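Side-chain contacts in amidohydrolase (Xanthomonas campestris pv. campestris, PDB 4DZH), which probably deaminates adenosine-type nucleosides such as 5'-methylthioadenosine, as a zinc-dependent hydrolase with a TIM-barrel fold: residues F211-V214 with R215-D219; H275-E279 with R280-V284; Y243-P247 with L248-D252; A356-G359 with G360-L364; Q102-W105 with P106-A110. One frame throughout, in Å; residues are numbered along the deposited sequence.

Contact 1 (F211-V214 with R215-D219); sequences FERV and RMLAD
Phe211 O accepts from Arg215 N at 2.9 Å, Glu212 O from Met216 N, Arg213 O from Leu217 N and Val214 O from Ala218 N: four consecutive i to i+4 bonds of the regular helix 208-221. On its partly exposed side Glu212 and Arg215, one turn apart at i to i+3, lie next to each other and point the same way. Their salt bridge is two-pronged and side-on. Arg215 NE meets Glu212 OE1 at 2.9 Å, and Arg215 NH2 meets Glu212 OE2 at 2.7 Å, both bonds nearly straight. The oxygens are approached on their syn side and sit almost in the guanidinium plane, but the donors stand out of the carboxylate plane, the two flat groups being turned 26° against each other. A bend at chi3 (64°) in Arg215 brings its NE edge round to the carboxylate.

Further round the helix, the extended chain of Arg213 runs alongside Leu217, with Arg213 CG 4.0 Å from Leu217 CD1. The NH1 of that arginine carries on to a salt bridge with Asp175. Val214, Leu217 and Ala218 pack on Phe198 of strand 194-200. Leu217 also lies close to Leu221, a residue of a zinc site. Two nearly straight bonds fix the rotation of the Arg215 guanidinium, and the pairing probably keeps Glu212 ionised.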
loop_
_atom_site.group_PDB
_atom_site.type_symbol
_atom_site.label_atom_id
_atom_site.label_comp_id
_atom_site.label_asym_id
_atom_site.label_seq_id
_atom_site.Cartn_x
_atom_site.Cartn_y
_atom_site.Cartn_z
ATOM N N PHE A 211 -26.163 11.914 -23.606
ATOM C CA PHE A 211 -25.145 10.978 -24.098
ATOM C C PHE A 211 -25.006 11.150 -25.605
ATOM O O PHE A 211 -23.902 11.103 -26.166
ATOM C CB PHE A 211 -25.495 9.511 -23.747
ATOM C CG PHE A 211 -24.830 9.023 -22.496
ATOM C CD1 PHE A 211 -23.457 9.212 -22.270
ATOM C CD2 PHE A 211 -25.575 8.388 -21.531
ATOM C CE1 PHE A 211 -22.870 8.748 -21.102
ATOM C CE2 PHE A 211 -25.003 7.929 -20.378
ATOM C CZ PHE A 211 -23.633 8.102 -20.161
ATOM N N GLU A 212 -26.131 11.371 -26.283
ATOM C CA GLU A 212 -26.083 11.587 -27.710
ATOM C C GLU A 212 -25.284 12.856 -28.028
ATOM O O GLU A 212 -24.511 12.901 -28.992
ATOM C CB GLU A 212 -27.503 11.719 -28.260
ATOM C CG GLU A 212 -27.600 12.373 -29.647
ATOM C CD GLU A 212 -26.730 11.702 -30.720
ATOM O OE1 GLU A 212 -26.213 10.585 -30.516
ATOM O OE2 GLU A 212 -26.553 12.322 -31.779
ATOM N N ARG A 213 -25.463 13.884 -27.205
ATOM C CA ARG A 213 -24.802 15.153 -27.442
ATOM C C ARG A 213 -23.289 15.018 -27.194
ATOM O O ARG A 213 -22.459 15.603 -27.918
ATOM C CB ARG A 213 -25.427 16.222 -26.553
ATOM C CG ARG A 213 -25.064 17.655 -26.905
ATOM C CD ARG A 213 -26.058 18.652 -26.264
ATOM N NE ARG A 213 -25.701 20.067 -26.464
ATOM C CZ ARG A 213 -26.328 21.074 -25.852
ATOM N NH1 ARG A 213 -27.329 20.835 -25.008
ATOM N NH2 ARG A 213 -25.961 22.322 -26.074
ATOM N N VAL A 214 -22.919 14.235 -26.186
ATOM C CA VAL A 214 -21.510 13.964 -25.953
ATOM C C VAL A 214 -20.907 13.204 -27.147
ATOM O O VAL A 214 -19.787 13.484 -27.577
ATOM C CB VAL A 214 -21.345 13.126 -24.683
ATOM C CG1 VAL A 214 -19.946 12.437 -24.620
ATOM C CG2 VAL A 214 -21.586 13.990 -23.467
ATOM N N ARG A 215 -21.625 12.215 -27.669
ATOM C CA ARG A 215 -21.074 11.453 -28.783
ATOM C C ARG A 215 -20.794 12.383 -29.987
ATOM O O ARG A 215 -19.714 12.330 -30.601
ATOM C CB ARG A 215 -22.043 10.343 -29.200
ATOM C CG ARG A 215 -21.598 9.580 -30.423
ATOM C CD ARG A 215 -22.780 8.949 -31.147
ATOM N NE ARG A 215 -23.663 9.998 -31.657
ATOM C CZ ARG A 215 -23.396 10.742 -32.725
ATOM N NH1 ARG A 215 -22.272 10.541 -33.401
ATOM N NH2 ARG A 215 -24.242 11.691 -33.107
ATOM N N MET A 216 -21.764 13.234 -30.307
ATOM C CA MET A 216 -21.632 14.126 -31.449
ATOM C C MET A 216 -20.500 15.146 -31.284
ATOM O O MET A 216 -19.696 15.332 -32.198
ATOM C CB MET A 216 -22.956 14.829 -31.729
ATOM C CG MET A 216 -22.867 15.808 -32.868
ATOM S SD MET A 216 -22.618 17.478 -32.276
ATOM C CE MET A 216 -24.251 17.819 -31.627
ATOM N N LEU A 217 -20.433 15.786 -30.116
ATOM C CA LEU A 217 -19.413 16.788 -29.841
ATOM C C LEU A 217 -18.024 16.190 -29.655
ATOM O O LEU A 217 -17.037 16.802 -30.051
ATOM C CB LEU A 217 -19.795 17.664 -28.635
ATOM C CG LEU A 217 -21.065 18.522 -28.817
ATOM C CD1 LEU A 217 -21.450 19.269 -27.556
ATOM C CD2 LEU A 217 -20.852 19.513 -29.956
ATOM N N ALA A 218 -17.937 14.993 -29.085
ATOM C CA ALA A 218 -16.622 14.359 -28.942
ATOM C C ALA A 218 -16.003 14.035 -30.320
ATOM O O ALA A 218 -14.799 14.173 -30.509
ATOM C CB ALA A 218 -16.713 13.126 -28.101
ATOM N N ASP A 219 -16.819 13.598 -31.283
ATOM C CA ASP A 219 -16.335 13.420 -32.655
ATOM C C ASP A 219 -16.026 14.770 -33.312
ATOM O O ASP A 219 -14.941 14.959 -33.853
ATOM C CB ASP A 219 -17.350 12.631 -33.492
ATOM C CG ASP A 219 -17.030 12.647 -34.994
ATOM O OD1 ASP A 219 -16.051 11.978 -35.407
ATOM O OD2 ASP A 219 -17.767 13.321 -35.761
#

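Contact 2 (H275-E279 with R280-V284); sequences HLCAE and RGVSV
A Schellman motif ends helix 271-280, where Cys277 O receives Val282 N at 3.0 Å in a fairly straight bond (162°). Three amides converge on this oxygen, for Gly281 N and Arg280 N also bond to it, both weakly. Gly281 carries the positive phi (82°) that reverses the chain here. Across the turn Cys277 CB meets Val282 CB at 3.8 Å, and Val282 CG2 leans over Cys277 CA; this is the apolar contact between the last helical turn and the residue beyond the glycine that goes with such a cap.

In the beta-alpha-beta unit formed by strand 261-265, helix 271-280 and strand 283-286, the motif turns the chain from the helix into the next parallel strand, which Ser283 and Val284 enter between the neighbouring strands.

On the outer side Arg280 N bonds to Leu276 O at 3.1 Å. The Arg280 chain bends at chi2 (-79°), which folds the guanidinium back so that Leu276 CD1 lies over one of its faces, toward the rim and 4.1 Å from CZ; Leu276 CD1 also touches Arg280 CG at 4.0 Å. The polar end of Arg280 is held by Val257, whose carbonyl oxygen accepts from NH1, while Asp252 makes a long, weak ion pair with NH2.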
loop_
_atom_site.group_PDB
_atom_site.type_symbol
_atom_site.label_atom_id
_atom_site.label_comp_id
_atom_site.label_asym_id
_atom_site.label_seq_id
_atom_site.Cartn_x
_atom_site.Cartn_y
_atom_site.Cartn_z
ATOM N N HIS A 275 -13.923 -8.506 -24.943
ATOM C CA HIS A 275 -13.646 -8.500 -26.379
ATOM C C HIS A 275 -14.310 -7.328 -27.098
ATOM O O HIS A 275 -13.721 -6.759 -28.044
ATOM C CB HIS A 275 -13.922 -9.886 -27.000
ATOM C CG HIS A 275 -13.047 -10.944 -26.415
ATOM N ND1 HIS A 275 -11.792 -11.226 -26.913
ATOM C CD2 HIS A 275 -13.192 -11.712 -25.305
ATOM C CE1 HIS A 275 -11.223 -12.157 -26.166
ATOM N NE2 HIS A 275 -12.053 -12.474 -25.189
ATOM N N LEU A 276 -15.476 -6.905 -26.605
ATOM C CA LEU A 276 -16.068 -5.659 -27.087
ATOM C C LEU A 276 -15.089 -4.499 -26.959
ATOM O O LEU A 276 -14.861 -3.731 -27.942
ATOM C CB LEU A 276 -17.390 -5.340 -26.374
ATOM C CG LEU A 276 -18.140 -4.130 -26.968
ATOM C CD1 LEU A 276 -18.383 -4.280 -28.492
ATOM C CD2 LEU A 276 -19.453 -3.829 -26.238
ATOM N N CYS A 277 -14.493 -4.374 -25.766
ATOM C CA CYS A 277 -13.568 -3.285 -25.471
ATOM C C CYS A 277 -12.340 -3.413 -26.356
ATOM O O CYS A 277 -11.923 -2.426 -26.999
ATOM C CB CYS A 277 -13.203 -3.257 -23.977
ATOM S SG CYS A 277 -14.624 -2.877 -22.865
ATOM N N ALA A 278 -11.795 -4.623 -26.437
ATOM C CA ALA A 278 -10.659 -4.893 -27.318
ATOM C C ALA A 278 -10.925 -4.505 -28.793
ATOM O O ALA A 278 -10.131 -3.766 -29.405
ATOM C CB ALA A 278 -10.233 -6.349 -27.195
ATOM N N GLU A 279 -12.047 -4.955 -29.348
ATOM C CA GLU A 279 -12.373 -4.670 -30.756
ATOM C C GLU A 279 -12.555 -3.183 -31.081
ATOM O O GLU A 279 -12.207 -2.727 -32.184
ATOM C CB GLU A 279 -13.618 -5.434 -31.201
ATOM C CG GLU A 279 -13.546 -6.966 -31.016
ATOM C CD GLU A 279 -12.430 -7.658 -31.824
ATOM O OE1 GLU A 279 -12.487 -7.635 -33.084
ATOM O OE2 GLU A 279 -11.514 -8.250 -31.186
ATOM N N ARG A 280 -13.084 -2.426 -30.120
ATOM C CA ARG A 280 -13.450 -1.031 -30.344
ATOM C C ARG A 280 -12.419 -0.019 -29.884
ATOM O O ARG A 280 -12.600 1.184 -30.117
ATOM C CB ARG A 280 -14.746 -0.723 -29.628
ATOM C CG ARG A 280 -15.867 -1.581 -30.124
ATOM C CD ARG A 280 -16.381 -1.040 -31.431
ATOM N NE ARG A 280 -17.613 -1.749 -31.747
ATOM C CZ ARG A 280 -18.813 -1.352 -31.349
ATOM N NH1 ARG A 280 -18.954 -0.217 -30.663
ATOM N NH2 ARG A 280 -19.882 -2.080 -31.671
ATOM N N GLY A 281 -11.359 -0.493 -29.232
ATOM C CA GLY A 281 -10.289 0.386 -28.794
ATOM C C GLY A 281 -10.585 1.113 -27.489
ATOM O O GLY A 281 -10.126 2.246 -27.284
ATOM N N VAL A 282 -11.389 0.490 -26.636
ATOM C CA VAL A 282 -11.764 1.130 -25.384
ATOM C C VAL A 282 -10.627 0.970 -24.390
ATOM O O VAL A 282 -9.986 -0.105 -24.345
ATOM C CB VAL A 282 -12.984 0.462 -24.777
ATOM C CG1 VAL A 282 -13.375 1.126 -23.454
ATOM C CG2 VAL A 282 -14.172 0.575 -25.759
ATOM N N SER A 283 -10.358 2.026 -23.604
ATOM C CA SER A 283 -9.441 1.867 -22.458
ATOM C C SER A 283 -10.211 1.667 -21.155
ATOM O O SER A 283 -11.256 2.273 -20.931
ATOM C CB SER A 283 -8.503 3.057 -22.321
ATOM O OG SER A 283 -7.637 3.183 -23.437
ATOM N N VAL A 284 -9.689 0.810 -20.287
ATOM C CA VAL A 284 -10.262 0.619 -18.955
ATOM C C VAL A 284 -9.280 1.220 -17.942
ATOM O O VAL A 284 -8.073 0.913 -17.974
ATOM C CB VAL A 284 -10.534 -0.870 -18.647
ATOM C CG1 VAL A 284 -10.945 -1.058 -17.232
ATOM C CG2 VAL A 284 -11.705 -1.352 -19.535
#

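Contact 3 (Y243-P247 with L248-D252); sequences YGQRP and LARLD
Arg246 O takes the amide of Arg250 at 3.1 Å and Pro247 O that of Leu251 at 2.8 Å, both bonds nearly straight, so the first turn of helix 247-254 closes directly behind the loop that leads into it. Arg246 is at the N-cap position and Pro247 opens the helix. A short loop joins helix 233-243 to helix 247-254: the first helix ends at Tyr243, Gly244 leaves helical geometry with positive phi, and the chain doubles back so that Tyr243 and Arg250 face each other across the corner.

The guanidinium of Arg250 lies flat on the Tyr243 ring, planes 3° apart and centres 4.0 Å apart. Its CZ stands off-centre, 32° from the ring normal, in a cation-pi contact, while Arg250 CD sits over the middle of the ring, 3.6 Å from the centroid of the Tyr243 ring, as a CH-pi contact. An extended chain from CG to NE, with CG anti to the backbone N (chi1 164°), carries the flat group along the ring toward the hydroxyl. The same guanidinium that stacks on the tyrosine is also bonded by its nitrogens: Asp208 forms a salt bridge with NH2, and the carbonyls of Val206 and Pro203 accept from NH2 and NH1.

Gln245 crosses Arg250 at about a right angle. Its OE1, which accepts from Arg253 NE, rests 3.5 Å from Arg250 CB, and Gln245 CG touches Ala249 CB at 3.8 Å.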
loop_
_atom_site.group_PDB
_atom_site.type_symbol
_atom_site.label_atom_id
_atom_site.label_comp_id
_atom_site.label_asym_id
_atom_site.label_seq_id
_atom_site.Cartn_x
_atom_site.Cartn_y
_atom_site.Cartn_z
ATOM N N TYR A 243 -33.862 0.443 -18.336
ATOM C CA TYR A 243 -33.569 0.464 -19.766
ATOM C C TYR A 243 -33.684 -0.912 -20.395
ATOM O O TYR A 243 -33.623 -1.040 -21.619
ATOM C CB TYR A 243 -32.157 1.013 -20.021
ATOM C CG TYR A 243 -31.985 2.477 -19.670
ATOM C CD1 TYR A 243 -32.621 3.461 -20.421
ATOM C CD2 TYR A 243 -31.191 2.886 -18.591
ATOM C CE1 TYR A 243 -32.467 4.832 -20.126
ATOM C CE2 TYR A 243 -31.049 4.247 -18.271
ATOM C CZ TYR A 243 -31.684 5.219 -19.046
ATOM O OH TYR A 243 -31.556 6.571 -18.762
ATOM N N GLY A 244 -33.849 -1.941 -19.567
ATOM C CA GLY A 244 -33.969 -3.305 -20.046
ATOM C C GLY A 244 -32.670 -3.940 -20.484
ATOM O O GLY A 244 -32.668 -5.041 -21.015
ATOM N N GLN A 245 -31.550 -3.272 -20.170
ATOM C CA GLN A 245 -30.237 -3.539 -20.762
ATOM C C GLN A 245 -29.128 -3.261 -19.721
ATOM O O GLN A 245 -29.272 -2.332 -18.938
ATOM C CB GLN A 245 -30.002 -2.469 -21.831
ATOM C CG GLN A 245 -30.055 -2.959 -23.236
ATOM C CD GLN A 245 -29.825 -1.862 -24.243
ATOM O OE1 GLN A 245 -30.083 -0.667 -23.995
ATOM N NE2 GLN A 245 -29.327 -2.259 -25.404
ATOM N N ARG A 246 -28.032 -4.015 -19.743
ATOM C CA ARG A 246 -26.835 -3.654 -18.964
ATOM C C ARG A 246 -26.333 -2.294 -19.466
ATOM O O ARG A 246 -26.565 -1.931 -20.619
ATOM C CB ARG A 246 -25.707 -4.683 -19.134
ATOM C CG ARG A 246 -25.934 -6.070 -18.550
ATOM C CD ARG A 246 -24.917 -7.071 -19.130
ATOM N NE ARG A 246 -23.512 -6.837 -18.724
ATOM C CZ ARG A 246 -23.004 -7.238 -17.567
ATOM N NH1 ARG A 246 -23.814 -7.846 -16.697
ATOM N NH2 ARG A 246 -21.698 -7.029 -17.269
ATOM N N PRO A 247 -25.592 -1.535 -18.620
ATOM C CA PRO A 247 -25.182 -0.204 -19.091
ATOM C C PRO A 247 -24.284 -0.256 -20.334
ATOM O O PRO A 247 -24.459 0.580 -21.210
ATOM C CB PRO A 247 -24.419 0.391 -17.884
ATOM C CG PRO A 247 -25.018 -0.274 -16.713
ATOM C CD PRO A 247 -25.394 -1.695 -17.169
ATOM N N LEU A 248 -23.354 -1.204 -20.418
ATOM C CA LEU A 248 -22.500 -1.253 -21.604
ATOM C C LEU A 248 -23.330 -1.486 -22.880
ATOM O O LEU A 248 -23.023 -0.930 -23.935
ATOM C CB LEU A 248 -21.368 -2.274 -21.429
ATOM C CG LEU A 248 -20.081 -1.695 -20.821
ATOM C CD1 LEU A 248 -19.180 -2.840 -20.397
ATOM C CD2 LEU A 248 -19.438 -0.730 -21.851
ATOM N N ALA A 249 -24.390 -2.288 -22.776
ATOM C CA ALA A 249 -25.294 -2.506 -23.913
ATOM C C ALA A 249 -25.993 -1.212 -24.343
ATOM O O ALA A 249 -26.083 -0.894 -25.544
ATOM C CB ALA A 249 -26.316 -3.593 -23.572
ATOM N N ARG A 250 -26.503 -0.464 -23.364
ATOM C CA ARG A 250 -27.090 0.848 -23.637
ATOM C C ARG A 250 -26.094 1.858 -24.224
ATOM O O ARG A 250 -26.409 2.567 -25.173
ATOM C CB ARG A 250 -27.748 1.429 -22.391
ATOM C CG ARG A 250 -28.045 2.925 -22.470
ATOM C CD ARG A 250 -28.734 3.418 -21.187
ATOM N NE ARG A 250 -28.988 4.846 -21.253
ATOM C CZ ARG A 250 -28.495 5.726 -20.393
ATOM N NH1 ARG A 250 -27.741 5.291 -19.394
ATOM N NH2 ARG A 250 -28.746 7.039 -20.536
ATOM N N LEU A 251 -24.893 1.948 -23.655
ATOM C CA LEU A 251 -23.884 2.848 -24.204
ATOM C C LEU A 251 -23.479 2.436 -25.617
ATOM O O LEU A 251 -23.197 3.287 -26.461
ATOM C CB LEU A 251 -22.644 2.841 -23.314
ATOM C CG LEU A 251 -22.784 3.411 -21.884
ATOM C CD1 LEU A 251 -21.598 3.026 -21.020
ATOM C CD2 LEU A 251 -22.947 4.922 -21.883
ATOM N N ASP A 252 -23.464 1.128 -25.869
ATOM C CA ASP A 252 -23.155 0.602 -27.202
ATOM C C ASP A 252 -24.212 1.077 -28.217
ATOM O O ASP A 252 -23.874 1.556 -29.291
ATOM C CB ASP A 252 -23.052 -0.928 -27.163
ATOM C CG ASP A 252 -22.649 -1.537 -28.512
ATOM O OD1 ASP A 252 -22.283 -0.768 -29.416
ATOM O OD2 ASP A 252 -22.675 -2.785 -28.660
#

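Contact 4 (A356-G359 with G360-L364); sequences ATLG and GARAL
Arg362 crosses Leu358, one turn back, at a slant, and it can be followed outward atom by atom. Arg362 CB lies 3.5 Å from Leu358 O, its CG 3.3 Å and its CD 3.8 Å from the same oxygen, the one that also accepts the amide of Arg362 at 2.9 Å. From CG to NE the chain is extended. Arg362 NE comes 3.7 Å from Leu358 CG, Arg362 CZ reaches Leu358 CD2, and Arg362 NH2 ends 3.6 Å from Leu358 CD2. That methyl thus lies over one face of the guanidinium, toward its rim, put there by a leucine whose CG stands anti to the backbone N (chi1 -171°).

All this happens on the last turns of helix 349-363, which contains a wider pi-type turn at 356-359 before regular bonding resumes: Ala361 N to Thr357 O and Ala363 N to Gly359 O. Gly359 O also accepts from Asn310 ND2, at the start of strand 310-313.

Away from the arginine, Leu358 CD1 makes a looser apolar contact with Ala361 CB, at 4.4 Å. Thr357 turns inward to Pro73 and Leu75 of strand 69-80, its OG1 bonded to Leu353 O, while Leu364 reaches Val76 on the same strand and Cys135 on strand 133-139.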
loop_
_atom_site.group_PDB
_atom_site.type_symbol
_atom_site.label_atom_id
_atom_site.label_comp_id
_atom_site.label_asym_id
_atom_site.label_seq_id
_atom_site.Cartn_x
_atom_site.Cartn_y
_atom_site.Cartn_z
ATOM N N ALA A 356 0.726 1.607 -15.535
ATOM C CA ALA A 356 0.896 2.852 -14.797
ATOM C C ALA A 356 1.528 4.004 -15.586
ATOM O O ALA A 356 1.484 5.177 -15.144
ATOM C CB ALA A 356 1.743 2.587 -13.540
ATOM N N THR A 357 2.123 3.708 -16.756
ATOM C CA THR A 357 2.817 4.744 -17.508
ATOM C C THR A 357 2.225 4.805 -18.908
ATOM O O THR A 357 1.335 5.612 -19.156
ATOM C CB THR A 357 4.342 4.479 -17.577
ATOM O OG1 THR A 357 4.585 3.109 -17.986
ATOM C CG2 THR A 357 4.956 4.757 -16.181
ATOM N N LEU A 358 2.701 3.919 -19.779
ATOM C CA LEU A 358 2.261 3.877 -21.176
ATOM C C LEU A 358 0.774 3.540 -21.303
ATOM O O LEU A 358 0.099 4.106 -22.187
ATOM C CB LEU A 358 3.088 2.858 -21.954
ATOM C CG LEU A 358 2.847 2.911 -23.472
ATOM C CD1 LEU A 358 3.195 4.283 -24.045
ATOM C CD2 LEU A 358 3.636 1.789 -24.087
ATOM N N GLY A 359 0.225 2.647 -20.458
ATOM C CA GLY A 359 -1.211 2.354 -20.515
ATOM C C GLY A 359 -2.051 3.603 -20.218
ATOM O O GLY A 359 -3.035 3.943 -20.902
ATOM N N GLY A 360 -1.665 4.328 -19.184
ATOM C CA GLY A 360 -2.325 5.585 -18.893
ATOM C C GLY A 360 -2.130 6.612 -19.996
ATOM O O GLY A 360 -3.076 7.290 -20.353
ATOM N N ALA A 361 -0.918 6.717 -20.525
ATOM C CA ALA A 361 -0.612 7.642 -21.619
ATOM C C ALA A 361 -1.586 7.402 -22.764
ATOM O O ALA A 361 -2.238 8.335 -23.245
ATOM C CB ALA A 361 0.797 7.454 -22.101
ATOM N N ARG A 362 -1.712 6.132 -23.154
ATOM C CA ARG A 362 -2.602 5.745 -24.254
ATOM C C ARG A 362 -4.079 5.984 -23.950
ATOM O O ARG A 362 -4.854 6.372 -24.850
ATOM C CB ARG A 362 -2.387 4.286 -24.608
ATOM C CG ARG A 362 -1.068 4.059 -25.321
ATOM C CD ARG A 362 -0.799 2.579 -25.537
ATOM N NE ARG A 362 0.448 2.381 -26.277
ATOM C CZ ARG A 362 0.948 1.185 -26.590
ATOM N NH1 ARG A 362 0.301 0.076 -26.248
ATOM N NH2 ARG A 362 2.076 1.089 -27.281
ATOM N N ALA A 363 -4.479 5.752 -22.696
ATOM C CA ALA A 363 -5.883 5.974 -22.313
ATOM C C ALA A 363 -6.270 7.444 -22.448
ATOM O O ALA A 363 -7.423 7.771 -22.738
ATOM C CB ALA A 363 -6.106 5.501 -20.870
ATOM N N LEU A 364 -5.321 8.347 -22.237
ATOM C CA LEU A 364 -5.623 9.774 -22.231
ATOM C C LEU A 364 -5.363 10.392 -23.601
ATOM O O LEU A 364 -5.607 11.573 -23.801
ATOM C CB LEU A 364 -4.780 10.513 -21.171
ATOM C CG LEU A 364 -5.265 10.483 -19.710
ATOM C CD1 LEU A 364 -5.560 9.064 -19.228
ATOM C CD2 LEU A 364 -4.201 11.122 -18.809
#

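Contact 5 (Q102-W105 with P106-A110); sequences QHIW and PVEAA
Pro106 is the knob of this contact, its ring set among Gln102, His103, Ile104 and Trp105 in the middle of helix 96-111. Lacking an N-H, it gives no bond to the turn before; the helix is kinked here and has a wider pi-type turn at 102-104. The tight part is this ring, which fills the place of the missing bond: Pro106 CG lies 3.8 Å from Gln102 C, and Pro106 CD lies 3.5 Å from His103 O. Trp105 CB presses on the same ring, 3.4 Å from Pro106 CD. Regular bonding resumes at once, with Val107 N to His103 O at 3.1 Å, Glu108 N to Ile104 O and Ala109 N to Trp105 O.

A looser contact lies beside it, where the buried Ile104 slants across Glu108 and Ile104 CG2 meets Glu108 CD 4.0 Å away. Glu108 is extended beyond CG.

The other side is open to solvent. Trp105 is exposed, though its side chain touches Met97 and Leu100; chi1 (-61°) sets the indole beside the backbone N, where its edge meets Glu108 OE1, which is 4.1 Å from Trp105 CD1. Gln102 and Ala109 are exposed too.

Glu108 comes within about 6 Å of the side chain of His81, a zinc ligand, and the side chain of Ile104 lies about 9 Å from a zinc ion. Glu108 OE2 is hydrogen-bonded to Tyr140 OH, while across the contact the carboxylate meets only a methyl and an indole edge.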
loop_
_atom_site.group_PDB
_atom_site.type_symbol
_atom_site.label_atom_id
_atom_site.label_comp_id
_atom_site.label_asym_id
_atom_site.label_seq_id
_atom_site.Cartn_x
_atom_site.Cartn_y
_atom_site.Cartn_z
ATOM N N GLN A 102 -25.202 11.383 2.642
ATOM C CA GLN A 102 -25.225 12.001 3.954
ATOM C C GLN A 102 -23.912 12.685 4.280
ATOM O O GLN A 102 -23.804 13.422 5.272
ATOM C CB GLN A 102 -25.623 10.982 5.032
ATOM C CG GLN A 102 -27.139 10.982 5.349
ATOM C CD GLN A 102 -27.873 9.737 4.853
ATOM O OE1 GLN A 102 -27.621 8.617 5.319
ATOM N NE2 GLN A 102 -28.812 9.934 3.923
ATOM N N HIS A 103 -22.916 12.493 3.417
ATOM C CA HIS A 103 -21.617 13.083 3.671
ATOM C C HIS A 103 -21.009 13.781 2.449
ATOM O O HIS A 103 -20.805 15.005 2.478
ATOM C CB HIS A 103 -20.642 12.038 4.266
ATOM C CG HIS A 103 -21.065 11.514 5.608
ATOM N ND1 HIS A 103 -22.000 10.509 5.755
ATOM C CD2 HIS A 103 -20.693 11.867 6.864
ATOM C CE1 HIS A 103 -22.178 10.256 7.041
ATOM N NE2 HIS A 103 -21.394 11.064 7.736
ATOM N N ILE A 104 -20.723 13.028 1.383
ATOM C CA ILE A 104 -20.000 13.609 0.242
ATOM C C ILE A 104 -20.799 14.695 -0.502
ATOM O O ILE A 104 -20.334 15.838 -0.625
ATOM C CB ILE A 104 -19.508 12.535 -0.767
ATOM C CG1 ILE A 104 -18.521 11.563 -0.108
ATOM C CG2 ILE A 104 -18.837 13.208 -1.978
ATOM C CD1 ILE A 104 -17.340 12.241 0.501
ATOM N N TRP A 105 -21.990 14.353 -0.993
ATOM C CA TRP A 105 -22.810 15.355 -1.704
ATOM C C TRP A 105 -23.132 16.600 -0.862
ATOM O O TRP A 105 -22.942 17.715 -1.335
ATOM C CB TRP A 105 -24.090 14.756 -2.280
ATOM C CG TRP A 105 -23.865 13.666 -3.286
ATOM C CD1 TRP A 105 -22.740 13.457 -4.050
ATOM C CD2 TRP A 105 -24.778 12.611 -3.622
ATOM N NE1 TRP A 105 -22.909 12.340 -4.845
ATOM C CE2 TRP A 105 -24.150 11.807 -4.604
ATOM C CE3 TRP A 105 -26.070 12.276 -3.199
ATOM C CZ2 TRP A 105 -24.773 10.685 -5.163
ATOM C CZ3 TRP A 105 -26.685 11.160 -3.756
ATOM C CH2 TRP A 105 -26.031 10.380 -4.727
ATOM N N PRO A 106 -23.598 16.426 0.391
ATOM C CA PRO A 106 -23.880 17.651 1.159
ATOM C C PRO A 106 -22.641 18.509 1.456
ATOM O O PRO A 106 -22.745 19.739 1.486
ATOM C CB PRO A 106 -24.470 17.124 2.475
ATOM C CG PRO A 106 -24.925 15.729 2.159
ATOM C CD PRO A 106 -23.991 15.207 1.126
ATOM N N VAL A 107 -21.486 17.891 1.679
ATOM C CA VAL A 107 -20.290 18.697 1.859
ATOM C C VAL A 107 -19.908 19.398 0.559
ATOM O O VAL A 107 -19.631 20.600 0.562
ATOM C CB VAL A 107 -19.109 17.888 2.420
ATOM C CG1 VAL A 107 -17.850 18.717 2.383
ATOM C CG2 VAL A 107 -19.407 17.505 3.829
ATOM N N GLU A 108 -19.905 18.662 -0.548
ATOM C CA GLU A 108 -19.588 19.253 -1.855
ATOM C C GLU A 108 -20.535 20.407 -2.184
ATOM O O GLU A 108 -20.106 21.449 -2.696
ATOM C CB GLU A 108 -19.670 18.215 -2.977
ATOM C CG GLU A 108 -18.464 17.301 -3.071
ATOM C CD GLU A 108 -18.502 16.410 -4.307
ATOM O OE1 GLU A 108 -19.611 16.036 -4.749
ATOM O OE2 GLU A 108 -17.417 16.092 -4.847
ATOM N N ALA A 109 -21.819 20.208 -1.900
ATOM C CA ALA A 109 -22.829 21.230 -2.159
ATOM C C ALA A 109 -22.477 22.504 -1.394
ATOM O O ALA A 109 -22.673 23.625 -1.887
ATOM C CB ALA A 109 -24.196 20.726 -1.741
ATOM N N ALA A 110 -21.929 22.326 -0.201
ATOM C CA ALA A 110 -21.650 23.450 0.667
ATOM C C ALA A 110 -20.363 24.166 0.285
ATOM O O ALA A 110 -20.234 25.358 0.512
ATOM C CB ALA A 110 -21.598 22.992 2.117
#

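Overall arrangement
Contact 4 is the buried one, about 8 Å from the chain's centre, while contacts 1, 2, 3 and 5 lie farther out and are only partly buried. Contacts 1 and 5 each lie within one helix, contact 4 in another's last turns, contact 2 ends a helix and contact 3 starts one. An arginine is prominent in four of them, but differently: salt-bridged in contact 1, beneath a leucine in contacts 2 and 4, stacked on a tyrosine in contact 3. Contact 5 relies on a proline instead. Contact 3 touches contact 1 through Phe211 and, weakly, contact 2 through Asp252, and contact 2 reaches contact 4 at Ser283 and Ala363; contact 5 touches none of the others.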